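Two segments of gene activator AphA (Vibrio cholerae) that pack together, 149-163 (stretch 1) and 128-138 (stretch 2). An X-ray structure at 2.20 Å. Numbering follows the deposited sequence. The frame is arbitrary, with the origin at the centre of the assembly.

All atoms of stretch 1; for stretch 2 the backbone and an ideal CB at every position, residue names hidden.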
# COMPACT_ATOMS: atom_id res chain seq x y z
N LEU A 149 1.27 -3.48 -21.34
CA LEU A 149 1.80 -2.84 -20.15
C LEU A 149 0.66 -2.16 -19.38
O LEU A 149 0.54 -2.34 -18.16
CB LEU A 149 2.86 -1.81 -20.54
CG LEU A 149 4.16 -2.35 -21.16
CD1 LEU A 149 5.12 -1.20 -21.40
CD2 LEU A 149 4.78 -3.38 -20.22
N GLU A 150 -0.17 -1.38 -20.08
CA GLU A 150 -1.30 -0.70 -19.46
C GLU A 150 -2.18 -1.74 -18.78
O GLU A 150 -2.60 -1.58 -17.63
CB GLU A 150 -2.14 0.04 -20.50
CG GLU A 150 -1.38 1.05 -21.33
CD GLU A 150 -2.27 1.72 -22.38
OE1 GLU A 150 -3.25 1.09 -22.82
OE2 GLU A 150 -1.97 2.87 -22.76
N ARG A 151 -2.43 -2.82 -19.52
CA ARG A 151 -3.25 -3.91 -19.03
C ARG A 151 -2.71 -4.41 -17.70
O ARG A 151 -3.45 -4.62 -16.74
CB ARG A 151 -3.27 -5.06 -20.05
CG ARG A 151 -4.03 -6.29 -19.55
CD ARG A 151 -4.07 -7.42 -20.58
NE ARG A 151 -4.59 -8.65 -19.97
CZ ARG A 151 -3.84 -9.54 -19.34
NH1 ARG A 151 -2.53 -9.35 -19.22
NH2 ARG A 151 -4.40 -10.61 -18.78
N LEU A 152 -1.40 -4.60 -17.62
CA LEU A 152 -0.80 -5.09 -16.38
C LEU A 152 -0.97 -4.10 -15.22
O LEU A 152 -1.25 -4.51 -14.10
CB LEU A 152 0.68 -5.41 -16.62
CG LEU A 152 0.93 -6.64 -17.49
CD1 LEU A 152 2.40 -6.71 -17.89
CD2 LEU A 152 0.52 -7.91 -16.74
N THR A 153 -0.83 -2.80 -15.47
CA THR A 153 -1.01 -1.84 -14.39
C THR A 153 -2.46 -1.88 -13.93
O THR A 153 -2.74 -1.75 -12.74
CB THR A 153 -0.65 -0.41 -14.81
OG1 THR A 153 -1.51 0.00 -15.87
CG2 THR A 153 0.81 -0.33 -15.24
N LEU A 154 -3.38 -2.05 -14.88
CA LEU A 154 -4.79 -2.14 -14.53
C LEU A 154 -5.00 -3.38 -13.66
O LEU A 154 -5.66 -3.33 -12.62
CB LEU A 154 -5.67 -2.25 -15.80
CG LEU A 154 -7.16 -2.52 -15.57
CD1 LEU A 154 -7.75 -1.43 -14.71
CD2 LEU A 154 -7.91 -2.58 -16.89
N ARG A 155 -4.41 -4.50 -14.08
CA ARG A 155 -4.55 -5.75 -13.35
C ARG A 155 -4.06 -5.68 -11.91
O ARG A 155 -4.55 -6.41 -11.05
CB ARG A 155 -3.78 -6.87 -14.07
CG ARG A 155 -4.15 -7.07 -15.54
CD ARG A 155 -5.16 -8.16 -15.71
NE ARG A 155 -4.76 -9.36 -14.98
CZ ARG A 155 -5.64 -10.20 -14.46
NH1 ARG A 155 -6.94 -9.97 -14.61
NH2 ARG A 155 -5.23 -11.25 -13.75
N ARG A 156 -3.10 -4.80 -11.62
CA ARG A 156 -2.59 -4.71 -10.26
C ARG A 156 -3.65 -4.22 -9.27
O ARG A 156 -3.81 -4.80 -8.19
CB ARG A 156 -1.37 -3.78 -10.19
CG ARG A 156 -0.55 -3.98 -8.92
CD ARG A 156 0.13 -2.71 -8.46
NE ARG A 156 -0.35 -2.34 -7.13
CZ ARG A 156 -1.24 -1.38 -6.89
NH1 ARG A 156 -1.74 -0.68 -7.90
NH2 ARG A 156 -1.65 -1.16 -5.66
N ASN A 157 -4.37 -3.16 -9.63
CA ASN A 157 -5.41 -2.62 -8.75
C ASN A 157 -6.41 -3.71 -8.50
O ASN A 157 -6.85 -3.93 -7.38
CB ASN A 157 -6.18 -1.48 -9.41
CG ASN A 157 -5.30 -0.36 -9.84
OD1 ASN A 157 -4.76 0.38 -9.01
ND2 ASN A 157 -5.15 -0.20 -11.15
N LEU A 158 -6.77 -4.38 -9.58
CA LEU A 158 -7.75 -5.43 -9.53
C LEU A 158 -7.42 -6.53 -8.53
O LEU A 158 -8.17 -6.76 -7.57
CB LEU A 158 -7.91 -6.03 -10.92
CG LEU A 158 -9.17 -6.86 -11.15
CD1 LEU A 158 -10.39 -5.98 -10.94
CD2 LEU A 158 -9.15 -7.44 -12.56
N LEU A 159 -6.29 -7.19 -8.73
CA LEU A 159 -5.87 -8.28 -7.87
C LEU A 159 -5.71 -7.87 -6.41
O LEU A 159 -6.19 -8.56 -5.51
CB LEU A 159 -4.57 -8.89 -8.40
CG LEU A 159 -4.73 -9.54 -9.78
CD1 LEU A 159 -3.39 -9.98 -10.34
CD2 LEU A 159 -5.67 -10.74 -9.64
N VAL A 160 -5.04 -6.75 -6.19
CA VAL A 160 -4.83 -6.28 -4.83
C VAL A 160 -6.14 -5.88 -4.18
O VAL A 160 -6.47 -6.35 -3.09
CB VAL A 160 -3.86 -5.08 -4.81
CG1 VAL A 160 -3.78 -4.51 -3.41
CG2 VAL A 160 -2.49 -5.52 -5.27
N ARG A 161 -6.89 -5.02 -4.86
CA ARG A 161 -8.17 -4.55 -4.35
C ARG A 161 -9.07 -5.73 -4.03
O ARG A 161 -9.76 -5.74 -3.01
CB ARG A 161 -8.84 -3.65 -5.38
CG ARG A 161 -9.83 -2.70 -4.79
CD ARG A 161 -9.11 -1.68 -3.94
NE ARG A 161 -10.01 -0.61 -3.51
CZ ARG A 161 -9.61 0.55 -3.03
NH1 ARG A 161 -8.31 0.80 -2.91
NH2 ARG A 161 -10.50 1.46 -2.66
N GLN A 162 -9.07 -6.74 -4.90
CA GLN A 162 -9.89 -7.93 -4.69
C GLN A 162 -9.41 -8.66 -3.44
O GLN A 162 -10.22 -9.17 -2.66
CB GLN A 162 -9.79 -8.86 -5.89
CG GLN A 162 -10.74 -8.51 -7.03
CD GLN A 162 -10.58 -9.43 -8.24
OE1 GLN A 162 -11.53 -9.62 -9.01
NE2 GLN A 162 -9.39 -9.98 -8.42
N ALA A 163 -8.10 -8.70 -3.25
CA ALA A 163 -7.55 -9.36 -2.09
C ALA A 163 -7.97 -8.60 -0.83
O ALA A 163 -8.31 -9.20 0.18
CB ALA A 163 -6.02 -9.42 -2.18
N UNK A 128 -15.54 -1.55 -12.00
CA UNK A 128 -15.10 -0.55 -12.98
C UNK A 128 -13.91 -1.07 -13.78
O UNK A 128 -13.90 -1.05 -15.01
CB UNK A 128 -14.73 0.76 -12.28
N UNK A 129 -12.90 -1.54 -13.06
CA UNK A 129 -11.69 -2.05 -13.68
C UNK A 129 -11.97 -3.29 -14.53
O UNK A 129 -11.39 -3.45 -15.59
CB UNK A 129 -10.65 -2.37 -12.61
N UNK A 130 -12.86 -4.16 -14.07
CA UNK A 130 -13.17 -5.35 -14.84
C UNK A 130 -13.86 -4.98 -16.14
O UNK A 130 -13.61 -5.58 -17.18
CB UNK A 130 -14.04 -6.31 -14.03
N UNK A 131 -14.72 -3.96 -16.07
CA UNK A 131 -15.43 -3.49 -17.26
C UNK A 131 -14.42 -2.99 -18.26
O UNK A 131 -14.51 -3.28 -19.46
CB UNK A 131 -16.44 -2.39 -16.92
N UNK A 132 -13.45 -2.22 -17.78
CA UNK A 132 -12.42 -1.67 -18.64
C UNK A 132 -11.57 -2.76 -19.26
O UNK A 132 -11.29 -2.71 -20.45
CB UNK A 132 -11.54 -0.70 -17.85
N UNK A 133 -11.18 -3.76 -18.47
CA UNK A 133 -10.34 -4.84 -18.98
C UNK A 133 -11.04 -5.62 -20.11
O UNK A 133 -10.44 -5.87 -21.15
CB UNK A 133 -9.97 -5.79 -17.84
N UNK A 134 -12.29 -6.00 -19.89
CA UNK A 134 -13.03 -6.75 -20.90
C UNK A 134 -13.18 -5.95 -22.20
O UNK A 134 -13.07 -6.49 -23.30
CB UNK A 134 -14.41 -7.14 -20.36
N UNK A 135 -13.39 -4.65 -22.05
CA UNK A 135 -13.58 -3.76 -23.19
C UNK A 135 -12.35 -3.39 -24.01
O UNK A 135 -12.44 -3.27 -25.23
CB UNK A 135 -14.21 -2.46 -22.68
N UNK A 136 -11.20 -3.22 -23.36
CA UNK A 136 -10.00 -2.84 -24.10
C UNK A 136 -8.79 -3.72 -23.89
O UNK A 136 -7.83 -3.64 -24.65
CB UNK A 136 -9.62 -1.40 -23.73
N UNK A 137 -8.80 -4.56 -22.86
CA UNK A 137 -7.64 -5.40 -22.57
C UNK A 137 -7.98 -6.86 -22.30
O UNK A 137 -7.31 -7.51 -21.51
CB UNK A 137 -6.89 -4.83 -21.36
N UNK A 138 -9.01 -7.36 -22.98
CA UNK A 138 -9.43 -8.74 -22.79
C UNK A 138 -8.40 -9.77 -23.24
O UNK A 138 -8.16 -10.75 -22.53
CB UNK A 138 -10.74 -8.98 -23.54

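Two helices cross at 147°, nearly antiparallel, with axes 9.8 Å apart at closest approach.

Position 128 has no atom of stretch 1 within 5.5 Å of its ideal CB, so the contact sets little rule there. It is His128, which makes no contact.

At 129 the CB points toward stretch 1, 3.7 Å from Leu154 CD1 and 4.0 Å from Leu158 CD1. Leucine, methionine or an aromatic would suit this greasy surface. The residue is Tyr129: its CD2 lies 3.3 Å from Leu154 CD1, its CE1 3.4 Å from Asn157 CB, and Asn157 ND2 sits over one face of the ring.

Position 130 points sideways, its CB 4.8 Å from Leu158 CD1, with the amide of Gln162 farther along. A long, flexible chain with an apolar stem and a polar tip fits. Gln130 lays CG 3.6 Å from Leu158 CD1; its NE2 comes within 3.5 Å of Gln162 OE1, but the angle is too poor for a hydrogen bond.

Position 131 is out of reach and free to be polar, as Glu131 is.

At 132 the CB points toward stretch 1, 4.2 Å from Leu154 CD2, which favours an aliphatic residue. Ile132 obliges, with CG2 3.8 Å from that same Leu154 CD2.

Position 133 offers the sharpest rule. Its CB, 3.9 Å from Leu154 CD2, faces a hole lined by Arg151, Leu154, Arg155 and Leu158: apolar walls and two positive charges. A long acid is the best guess, though glutamine or methionine could also fill it. Glu133, extended with chi1 and chi2 both t, enters as a knob. Its OE2 accepts from Arg155 NH1 at 3.1 Å in a salt bridge, while Arg151 NE, 4.0 Å from OE2, adds charge attraction only. A water lies 2.5 Å from Glu133 OE2 and 2.8 Å from Arg151 NE, joining the two.

Positions 134, 135 and 136 are out of reach, so stretch 1 selects nothing; they are Ala134, Ala135 and Tyr136.

At 137 the backbone leaves helical angles (-133/33), yet the CB points toward stretch 1, 3.7 Å from Arg151 CG, with the Glu150 carboxylate farther off. A large side chain ending in a donor suits: tyrosine, lysine or arginine. Tyr137 packs CD1 3.8 Å from Leu154 CD2, sets one ring face under Arg151 CA, and donates from OH to Glu150 OE1 at 2.7 Å. Its carbonyl O also takes a weak hydrogen bond from Arg151 NE, at 3.3 Å.

At 138 the CB points away, leaving the choice open; it is Ala138.

Stretch 2 128-138: HYQEIEAAYYA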
# COMPACT_ATOMS: atom_id res chain seq x y z
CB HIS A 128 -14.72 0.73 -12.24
CG HIS A 128 -14.02 1.74 -13.09
ND1 HIS A 128 -14.63 2.38 -14.15
CD2 HIS A 128 -12.76 2.24 -13.03
CE1 HIS A 128 -13.77 3.22 -14.71
NE2 HIS A 128 -12.63 3.16 -14.04
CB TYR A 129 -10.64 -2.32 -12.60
CG TYR A 129 -10.05 -1.05 -12.04
CD1 TYR A 129 -9.57 -0.98 -10.73
CD2 TYR A 129 -9.95 0.10 -12.83
CE1 TYR A 129 -9.01 0.20 -10.22
CE2 TYR A 129 -9.40 1.28 -12.34
CZ TYR A 129 -8.93 1.32 -11.04
OH TYR A 129 -8.38 2.50 -10.57
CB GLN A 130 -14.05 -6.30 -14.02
CG GLN A 130 -13.31 -6.88 -12.83
CD GLN A 130 -14.19 -7.77 -11.98
OE1 GLN A 130 -15.31 -7.39 -11.63
NE2 GLN A 130 -13.68 -8.95 -11.64
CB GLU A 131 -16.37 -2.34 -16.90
CG GLU A 131 -17.65 -2.78 -16.21
CD GLU A 131 -18.63 -1.63 -15.97
OE1 GLU A 131 -18.88 -0.85 -16.92
OE2 GLU A 131 -19.17 -1.53 -14.84
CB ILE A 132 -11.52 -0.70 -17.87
CG1 ILE A 132 -12.33 0.54 -17.48
CG2 ILE A 132 -10.30 -0.33 -18.72
CD1 ILE A 132 -11.67 1.39 -16.43
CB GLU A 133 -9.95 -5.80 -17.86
CG GLU A 133 -9.13 -7.00 -18.34
CD GLU A 133 -8.70 -7.94 -17.21
OE1 GLU A 133 -9.45 -8.08 -16.23
OE2 GLU A 133 -7.62 -8.55 -17.32
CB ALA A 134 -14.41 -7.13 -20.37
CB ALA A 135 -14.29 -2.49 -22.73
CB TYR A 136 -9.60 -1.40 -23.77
CG TYR A 136 -10.73 -0.41 -23.88
CD1 TYR A 136 -11.65 -0.27 -22.85
CD2 TYR A 136 -10.92 0.33 -25.04
CE1 TYR A 136 -12.74 0.59 -22.97
CE2 TYR A 136 -12.01 1.19 -25.18
CZ TYR A 136 -12.91 1.31 -24.14
OH TYR A 136 -14.01 2.13 -24.28
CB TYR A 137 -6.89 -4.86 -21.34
CG TYR A 137 -6.55 -3.39 -21.40
CD1 TYR A 137 -7.28 -2.45 -20.66
CD2 TYR A 137 -5.48 -2.93 -22.16
CE1 TYR A 137 -6.94 -1.10 -20.67
CE2 TYR A 137 -5.14 -1.58 -22.18
CZ TYR A 137 -5.87 -0.67 -21.43
OH TYR A 137 -5.52 0.66 -21.42
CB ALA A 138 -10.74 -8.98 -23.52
O HOH W 1 -7.20 -9.53 -19.58
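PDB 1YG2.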